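PDB 3LNL: UPF0135 protein SA1388 from Staphylococcus aureus subsp. aureus, which is of unknown function but binds zinc at a dinuclear metal centre and assembles into a capped, toroid-shaped hexamer of the NIF3 family. Local coordinates for residues 52-57 / 89-94; 112-117 / 123-128. The protein carries 2 engineered substitutions. All blocks are in the same frame, centred on the assembly; numbering follows the deposited sequence. Where two conformers were deposited one is given.

Contact 1: 52-57 / 89-94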
ATOM      1  N   GLU B  52      21.936 -30.213  15.872  0.60 13.97           N
ATOM      2  CA  GLU B  52      23.191 -30.580  16.566  0.60 13.06           C
ATOM      3  C   GLU B  52      23.402 -29.700  17.798  0.60 12.52           C
ATOM      4  O   GLU B  52      23.860 -30.182  18.829  0.60 12.44           O
ATOM      5  CB  GLU B  52      24.415 -30.532  15.626  0.60 14.18           C
ATOM      6  CG  GLU B  52      24.431 -31.676  14.564  0.60 16.21           C
ATOM      7  CD  GLU B  52      25.598 -31.613  13.547  0.60 22.18           C
ATOM      8  OE1 GLU B  52      26.245 -30.546  13.348  0.60 23.05           O
ATOM      9  OE2 GLU B  52      25.859 -32.668  12.912  0.60 26.94           O
ATOM     10  N   VAL B  53      23.016 -28.424  17.720  1.00 12.14           N
ATOM     11  CA  VAL B  53      23.165 -27.536  18.872  1.00 11.66           C
ATOM     12  C   VAL B  53      22.246 -27.994  20.035  1.00 12.41           C
ATOM     13  O   VAL B  53      22.658 -28.005  21.201  1.00 12.24           O
ATOM     14  CB  VAL B  53      22.923 -26.073  18.494  1.00 12.03           C
ATOM     15  CG1 VAL B  53      22.829 -25.152  19.782  1.00 12.40           C
ATOM     16  CG2 VAL B  53      24.045 -25.616  17.560  1.00 11.51           C
ATOM     17  N   VAL B  54      21.035 -28.400  19.702  1.00 11.89           N
ATOM     18  CA  VAL B  54      20.105 -28.879  20.692  1.00 12.59           C
ATOM     19  C   VAL B  54      20.666 -30.162  21.351  1.00 13.74           C
ATOM     20  O   VAL B  54      20.634 -30.275  22.574  1.00 13.35           O
ATOM     21  CB  VAL B  54      18.686 -29.110  20.102  1.00 13.08           C
ATOM     22  CG1 VAL B  54      17.725 -29.589  21.192  1.00 10.57           C
ATOM     23  CG2 VAL B  54      18.185 -27.835  19.430  1.00  8.46           C
ATOM     24  N   ASN B  55      21.251 -31.053  20.542  1.00 14.48           N
ATOM     25  CA  ASN B  55      21.826 -32.299  21.039  1.00 15.27           C
ATOM     26  C   ASN B  55      22.979 -32.003  21.935  1.00 14.18           C
ATOM     27  O   ASN B  55      23.185 -32.691  22.927  1.00 14.40           O
ATOM     28  CB  ASN B  55      22.279 -33.197  19.889  1.00 15.70           C
ATOM     29  CG  ASN B  55      21.103 -33.823  19.132  1.00 19.80           C
ATOM     30  OD1 ASN B  55      20.033 -33.993  19.691  1.00 23.87           O
ATOM     31  ND2 ASN B  55      21.343 -34.249  17.902  1.00 21.86           N
ATOM     32  N   GLU B  56      23.762 -30.993  21.569  1.00 13.68           N
ATOM     33  CA  GLU B  56      24.902 -30.560  22.391  1.00 13.61           C
ATOM     34  C   GLU B  56      24.434 -30.002  23.775  1.00 12.81           C
ATOM     35  O   GLU B  56      25.016 -30.321  24.810  1.00 12.92           O
ATOM     36  CB  GLU B  56      25.731 -29.520  21.603  1.00 14.03           C
ATOM     37  CG  GLU B  56      26.934 -28.858  22.342  1.00 16.07           C
ATOM     38  CD  GLU B  56      27.525 -27.711  21.530  1.00 16.37           C
ATOM     39  OE1 GLU B  56      28.670 -27.405  21.778  1.00 19.05           O
ATOM     40  OE2 GLU B  56      26.857 -27.092  20.636  1.00 16.47           O
ATOM     41  N   ALA B  57      23.368 -29.223  23.797  1.00 12.65           N
ATOM     42  CA  ALA B  57      22.807 -28.724  25.085  1.00 12.53           C
ATOM     43  C   ALA B  57      22.361 -29.878  25.957  1.00 13.89           C
ATOM     44  O   ALA B  57      22.696 -29.922  27.139  1.00 13.63           O
ATOM     45  CB  ALA B  57      21.654 -27.756  24.855  1.00 11.49           C
ATOM     46  N   ARG B  89      10.332 -29.193  18.183  1.00 11.70           N
ATOM     47  CA  ARG B  89       9.790 -30.313  18.968  1.00 11.45           C
ATOM     48  C   ARG B  89      10.834 -30.909  19.929  1.00 11.76           C
ATOM     49  O   ARG B  89      10.516 -31.239  21.056  1.00 11.97           O
ATOM     50  CB  ARG B  89       9.216 -31.426  18.069  1.00 10.97           C
ATOM     51  CG  ARG B  89       8.005 -30.970  17.205  1.00 10.38           C
ATOM     52  CD  ARG B  89       7.674 -31.926  16.079  1.00  8.69           C
ATOM     53  NE  ARG B  89       7.416 -33.261  16.604  1.00  9.29           N
ATOM     54  CZ  ARG B  89       6.280 -33.667  17.159  1.00 12.20           C
ATOM     55  NH1 ARG B  89       5.165 -32.900  17.189  1.00 11.38           N
ATOM     56  NH2 ARG B  89       6.213 -34.883  17.624  1.00  9.51           N
ATOM     57  N   LYS B  90      12.073 -31.026  19.484  1.00 11.14           N
ATOM     58  CA  LYS B  90      13.097 -31.566  20.346  1.00 13.15           C
ATOM     59  C   LYS B  90      13.361 -30.641  21.542  1.00 12.29           C
ATOM     60  O   LYS B  90      13.523 -31.136  22.651  1.00 11.54           O
ATOM     61  CB  LYS B  90      14.377 -31.889  19.556  1.00 13.33           C
ATOM     62  CG  LYS B  90      15.442 -32.665  20.419  1.00 19.32           C
ATOM     63  CD  LYS B  90      16.157 -33.730  19.622  1.00 22.69           C
ATOM     64  CE  LYS B  90      16.932 -34.735  20.458  1.00 26.12           C
ATOM     65  NZ  LYS B  90      17.826 -35.448  19.487  1.00 28.01           N
ATOM     66  N   LEU B  91      13.367 -29.324  21.319  1.00 12.21           N
ATOM     67  CA  LEU B  91      13.544 -28.326  22.408  1.00 12.25           C
ATOM     68  C   LEU B  91      12.458 -28.546  23.446  1.00 12.09           C
ATOM     69  O   LEU B  91      12.717 -28.665  24.642  1.00 12.35           O
ATOM     70  CB  LEU B  91      13.478 -26.875  21.855  1.00 11.40           C
ATOM     71  CG  LEU B  91      14.691 -26.460  21.027  1.00 11.74           C
ATOM     72  CD1 LEU B  91      14.453 -25.215  20.096  1.00 10.88           C
ATOM     73  CD2 LEU B  91      15.901 -26.247  21.971  1.00  7.11           C
ATOM     74  N   ILE B  92      11.223 -28.630  22.950  1.00 11.55           N
ATOM     75  CA  ILE B  92      10.083 -28.730  23.821  1.00 11.40           C
ATOM     76  C   ILE B  92      10.077 -30.056  24.564  1.00 11.74           C
ATOM     77  O   ILE B  92       9.831 -30.128  25.766  1.00 11.36           O
ATOM     78  CB  ILE B  92       8.762 -28.484  23.041  1.00  9.84           C
ATOM     79  CG1 ILE B  92       8.732 -27.024  22.584  1.00 12.05           C
ATOM     80  CG2 ILE B  92       7.551 -28.792  23.937  1.00 10.59           C
ATOM     81  CD1 ILE B  92       7.617 -26.670  21.508  1.00  6.78           C
ATOM     82  N   GLN B  93      10.380 -31.110  23.860  1.00 11.23           N
ATOM     83  CA  GLN B  93      10.288 -32.386  24.467  1.00 13.96           C
ATOM     84  C   GLN B  93      11.365 -32.592  25.543  1.00 14.80           C
ATOM     85  O   GLN B  93      11.129 -33.340  26.487  1.00 12.91           O
ATOM     86  CB  GLN B  93      10.358 -33.468  23.393  1.00 14.89           C
ATOM     87  CG  GLN B  93       9.014 -33.551  22.698  1.00 18.97           C
ATOM     88  CD  GLN B  93       8.877 -34.697  21.776  1.00 26.76           C
ATOM     89  OE1 GLN B  93       9.802 -34.988  21.021  1.00 29.68           O
ATOM     90  NE2 GLN B  93       7.667 -35.315  21.751  1.00 27.67           N
ATOM     91  N   HIS B  94      12.498 -31.903  25.400  1.00 13.66           N
ATOM     92  CA  HIS B  94      13.564 -31.946  26.398  1.00 14.46           C
ATOM     93  C   HIS B  94      13.574 -30.771  27.358  1.00 15.10           C
ATOM     94  O   HIS B  94      14.555 -30.579  28.069  1.00 14.95           O
ATOM     95  CB  HIS B  94      14.910 -32.054  25.687  1.00 14.22           C
ATOM     96  CG  HIS B  94      15.116 -33.388  25.040  1.00 15.01           C
ATOM     97  ND1 HIS B  94      15.784 -34.422  25.676  1.00 16.37           N
ATOM     98  CD2 HIS B  94      14.671 -33.890  23.858  1.00 14.45           C
ATOM     99  CE1 HIS B  94      15.770 -35.488  24.893  1.00 18.54           C
ATOM    100  NE2 HIS B  94      15.089 -35.201  23.792  1.00 17.49           N
TER

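Contact 2: 112-117 / 123-128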
ATOM      1  N   VAL B 112      27.532  -7.700  17.792  1.00 12.30           N
ATOM      2  CA  VAL B 112      28.168  -8.485  16.722  1.00 11.78           C
ATOM      3  C   VAL B 112      29.321  -7.718  15.991  1.00 12.84           C
ATOM      4  O   VAL B 112      30.411  -8.259  15.703  1.00 13.74           O
ATOM      5  CB  VAL B 112      27.092  -8.953  15.686  1.00 10.61           C
ATOM      6  CG1 VAL B 112      27.696  -9.684  14.498  1.00 10.76           C
ATOM      7  CG2 VAL B 112      26.040  -9.841  16.394  1.00 12.13           C
ATOM      8  N   ASN B 113      29.080  -6.459  15.731  1.00 12.65           N
ATOM      9  CA  ASN B 113      30.031  -5.644  14.979  1.00 12.81           C
ATOM     10  C   ASN B 113      31.215  -5.155  15.757  1.00 12.30           C
ATOM     11  O   ASN B 113      32.325  -5.199  15.230  1.00 10.76           O
ATOM     12  CB  ASN B 113      29.287  -4.568  14.217  1.00 12.83           C
ATOM     13  CG  ASN B 113      28.317  -5.199  13.245  1.00 13.66           C
ATOM     14  OD1 ASN B 113      28.730  -6.025  12.451  1.00 12.36           O
ATOM     15  ND2 ASN B 113      27.014  -4.917  13.392  1.00 10.79           N
ATOM     16  N   MET B 114      31.019  -4.849  17.044  1.00 13.55           N
ATOM     17  CA  MET B 114      32.170  -4.639  17.951  1.00 12.72           C
ATOM     18  C   MET B 114      32.998  -5.911  18.013  1.00 13.40           C
ATOM     19  O   MET B 114      34.222  -5.835  17.942  1.00 14.28           O
ATOM     20  CB  MET B 114      31.712  -4.197  19.331  1.00 12.71           C
ATOM     21  CG  MET B 114      32.775  -4.256  20.421  1.00 14.74           C
ATOM     22  SD  MET B 114      34.048  -3.043  20.056  1.00 18.27           S
ATOM     23  CE  MET B 114      33.191  -1.513  20.424  1.00 17.53           C
ATOM     24  N   MET B 115      32.340  -7.076  18.149  1.00 14.12           N
ATOM     25  CA  MET B 115      33.037  -8.367  18.186  1.00 13.54           C
ATOM     26  C   MET B 115      33.833  -8.651  16.926  1.00 13.14           C
ATOM     27  O   MET B 115      34.999  -9.072  16.994  1.00 12.42           O
ATOM     28  CB  MET B 115      32.044  -9.506  18.403  1.00 14.01           C
ATOM     29  CG  MET B 115      31.430  -9.504  19.803  1.00 15.12           C
ATOM     30  SD  MET B 115      30.037 -10.584  19.817  1.00 13.79           S
ATOM     31  CE  MET B 115      29.229 -10.173  21.396  1.00 16.44           C
ATOM     32  N   LEU B 116      33.220  -8.413  15.780  1.00 12.53           N
ATOM     33  CA  LEU B 116      33.920  -8.548  14.505  1.00 12.57           C
ATOM     34  C   LEU B 116      35.154  -7.646  14.415  1.00 12.10           C
ATOM     35  O   LEU B 116      36.245  -8.104  14.105  1.00 12.33           O
ATOM     36  CB  LEU B 116      32.958  -8.305  13.328  1.00 11.90           C
ATOM     37  CG  LEU B 116      32.038  -9.491  13.048  1.00 11.50           C
ATOM     38  CD1 LEU B 116      30.888  -9.028  12.105  1.00 11.10           C
ATOM     39  CD2 LEU B 116      32.830 -10.728  12.477  1.00  9.82           C
ATOM     40  N   ALA B 117      34.997  -6.370  14.755  1.00 12.96           N
ATOM     41  CA  ALA B 117      36.105  -5.422  14.709  1.00 13.09           C
ATOM     42  C   ALA B 117      37.259  -5.829  15.626  1.00 12.95           C
ATOM     43  O   ALA B 117      38.441  -5.807  15.221  1.00 12.99           O
ATOM     44  CB  ALA B 117      35.613  -3.989  15.044  1.00 12.16           C
ATOM     45  N   LYS B 123      41.145  -0.786  15.632  0.50 14.16           N
ATOM     46  CA  LYS B 123      41.217   0.239  16.670  0.50 14.70           C
ATOM     47  C   LYS B 123      40.116   1.266  16.428  0.50 14.34           C
ATOM     48  O   LYS B 123      39.479   1.266  15.365  0.50 13.23           O
ATOM     49  CB  LYS B 123      42.553   0.991  16.608  0.50 15.06           C
ATOM     50  CG  LYS B 123      43.803   0.142  16.806  0.50 16.47           C
ATOM     51  CD  LYS B 123      43.881  -0.468  18.197  0.50 18.71           C
ATOM     52  CE  LYS B 123      45.166  -1.214  18.426  0.50 20.02           C
ATOM     53  NZ  LYS B 123      45.169  -1.714  19.806  0.50 23.88           N
ATOM     54  N   ASN B 124      39.920   2.126  17.428  1.00 13.51           N
ATOM     55  CA  ASN B 124      39.033   3.290  17.345  1.00 14.32           C
ATOM     56  C   ASN B 124      37.644   2.915  16.867  1.00 13.43           C
ATOM     57  O   ASN B 124      37.120   3.494  15.935  1.00 13.34           O
ATOM     58  CB  ASN B 124      39.675   4.394  16.463  1.00 14.03           C
ATOM     59  CG  ASN B 124      40.966   4.943  17.088  1.00 18.32           C
ATOM     60  OD1 ASN B 124      41.100   4.976  18.310  1.00 21.49           O
ATOM     61  ND2 ASN B 124      41.916   5.347  16.256  1.00 18.85           N
ATOM     62  N   ILE B 125      37.081   1.883  17.490  1.00 13.66           N
ATOM     63  CA  ILE B 125      35.861   1.290  17.023  1.00 12.73           C
ATOM     64  C   ILE B 125      34.672   2.086  17.567  1.00 13.69           C
ATOM     65  O   ILE B 125      34.590   2.306  18.780  1.00 13.87           O
ATOM     66  CB  ILE B 125      35.719  -0.167  17.513  1.00 13.74           C
ATOM     67  CG1 ILE B 125      36.913  -1.013  17.049  1.00 15.34           C
ATOM     68  CG2 ILE B 125      34.425  -0.806  16.929  1.00  9.26           C
ATOM     69  CD1 ILE B 125      37.025  -2.383  17.738  1.00 12.12           C
ATOM     70  N   SER B 126      33.785   2.559  16.701  1.00 13.05           N
ATOM     71  CA  SER B 126      32.537   3.117  17.196  1.00 14.09           C
ATOM     72  C   SER B 126      31.327   2.749  16.367  1.00 13.27           C
ATOM     73  O   SER B 126      31.424   2.503  15.158  1.00 11.54           O
ATOM     74  CB  SER B 126      32.613   4.636  17.387  1.00 15.60           C
ATOM     75  OG  SER B 126      32.846   5.288  16.215  1.00 18.43           O
ATOM     76  N   ILE B 127      30.191   2.767  17.068  1.00 12.43           N
ATOM     77  CA  ILE B 127      28.907   2.493  16.510  1.00 12.26           C
ATOM     78  C   ILE B 127      28.613   3.526  15.436  1.00 11.87           C
ATOM     79  O   ILE B 127      28.920   4.713  15.609  1.00 11.41           O
ATOM     80  CB  ILE B 127      27.783   2.515  17.598  1.00 12.04           C
ATOM     81  CG1 ILE B 127      27.916   1.278  18.501  1.00 13.64           C
ATOM     82  CG2 ILE B 127      26.373   2.577  16.940  1.00  9.83           C
ATOM     83  CD1 ILE B 127      27.531  -0.089  17.812  1.00 10.98           C
ATOM     84  N   ILE B 128      28.003   3.059  14.339  1.00 11.59           N
ATOM     85  CA  ILE B 128      27.472   3.950  13.289  1.00 12.72           C
ATOM     86  C   ILE B 128      25.991   3.639  13.050  1.00 13.50           C
ATOM     87  O   ILE B 128      25.412   2.680  13.631  1.00 12.39           O
ATOM     88  CB  ILE B 128      28.297   3.862  11.940  1.00 12.76           C
ATOM     89  CG1 ILE B 128      28.332   2.436  11.441  1.00 10.24           C
ATOM     90  CG2 ILE B 128      29.699   4.484  12.118  1.00 12.02           C
ATOM     91  CD1 ILE B 128      28.984   2.252  10.095  1.00 11.41           C
TER

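Contact 1: 52-57 / 89-94
Val54 of helix 51-60 points at helix 83-93, where both of its methyl groups meet Leu91 CD2 and one of them also touches Lys90. Val54 CG2 lies 3.8 Å from Leu91 CD2, the two side chains meeting at about a right angle, while Val54 CG1 is 3.9 Å from Lys90 CG. Beside this apolar group Lys90 reaches on along its chain to Asn55, where Lys90 NZ donates a hydrogen bond of 2.7 Å to Asn55 OD1. The ammonium nitrogen sits in the amide plane on a lone pair of the oxygen, with a C=O...N angle of 141°. Lys90 gets there by leaving its backbone with CG anti to N and then bending at chi2 (141°), which carries the chain past Val54, touched by CG, so that CD and CE lead on toward the Asn55 amide oxygen. The two helix segments run nearly parallel, 16° apart with axes 10.3 Å from each other, as expected of neighbouring connections in an alpha/beta sheet: helix 51-60 joins strands 43-46 and 64-67, helix 83-93 joins 64-67 and 97-100, and these three strands are parallel. The two beta-alpha-beta crossovers therefore share strand 64-67, and Ile65 on it touches Val53 and Ala57 from one helix and Leu91 from the other. Lys90 also touches Leu51 and Ile58 of helix 51-60. Farther round helix 83-93, Ile92 packs on Ile92 of a second subunit, and Gln93 NE2 donates a hydrogen bond to Ile92 O of that same neighbouring chain.

Contact 2: 112-117 / 123-128
Ile125 carries this contact, its side chain directed from strand 125-142 at helix 112-119, where Met114 and Ala117, one turn apart, receive it. Ile125 CB already comes within 4.1 Å of Met114 CE. From there the side chain forks: Ile125 CG2 meets the end of Met114, 3.8 Å from Met114 CE and 3.9 Å from Met114 SD, whereas Ile125 CG1 turns to Ala117, 3.8 Å from Ala117 CB. Ile125 CD1 extends this second branch and touches both helix residues, 3.8 Å from Met114 SD and only 3.4 Å from Ala117 CB, a carbon pair closer than ordinary van der Waals contact. Met114 does not meet the strand with its first bond; bends at chi2 (67°) and chi3 (72°) curl the thioether round so that sulfur and terminal methyl close over the isoleucine.

Val244 and Ala246 of strand 240-253, antiparallel to strand 125-142, also touch Ile125, while Ala117 leans on Ile285 of strand 279-285. The helix thus packs against the sheet of the C-terminal NIF3 part just where the chain sets off along the long strand into the PII-like domain. At the start of the same helix, Val112 touches His68 and Glu333, both zinc ligands; the side chain of Met114 itself is about 12 Å from a zinc ion.

The contact between these segments is entirely apolar packing; without a hydrogen bond between them their mutual fit rests on shape, tightest at Ala117, and the helix has further anchors such as the bond from Gly287 N to Asn113 OD1.

Overall arrangement
Both contacts are partly buried, but they join different kinds of elements in different halves of the NIF3 fold, contact 1 across 31 intervening residues and contact 2 across five. Contact 1 sets helix beside helix on the five-stranded sheet, with an apolar inner side toward the strands and a lysine-asparagine bond farther out; it is away from the zinc site, next to a subunit interface. Contact 2 sets a helix on the strand that leads to the PII-like domain, depends on apolar groups alone, and has no other chain against its segments. It is also nearer the centre of the chain and the metal site, the side chain of Met114 lying about 10 Å from that of Asp106.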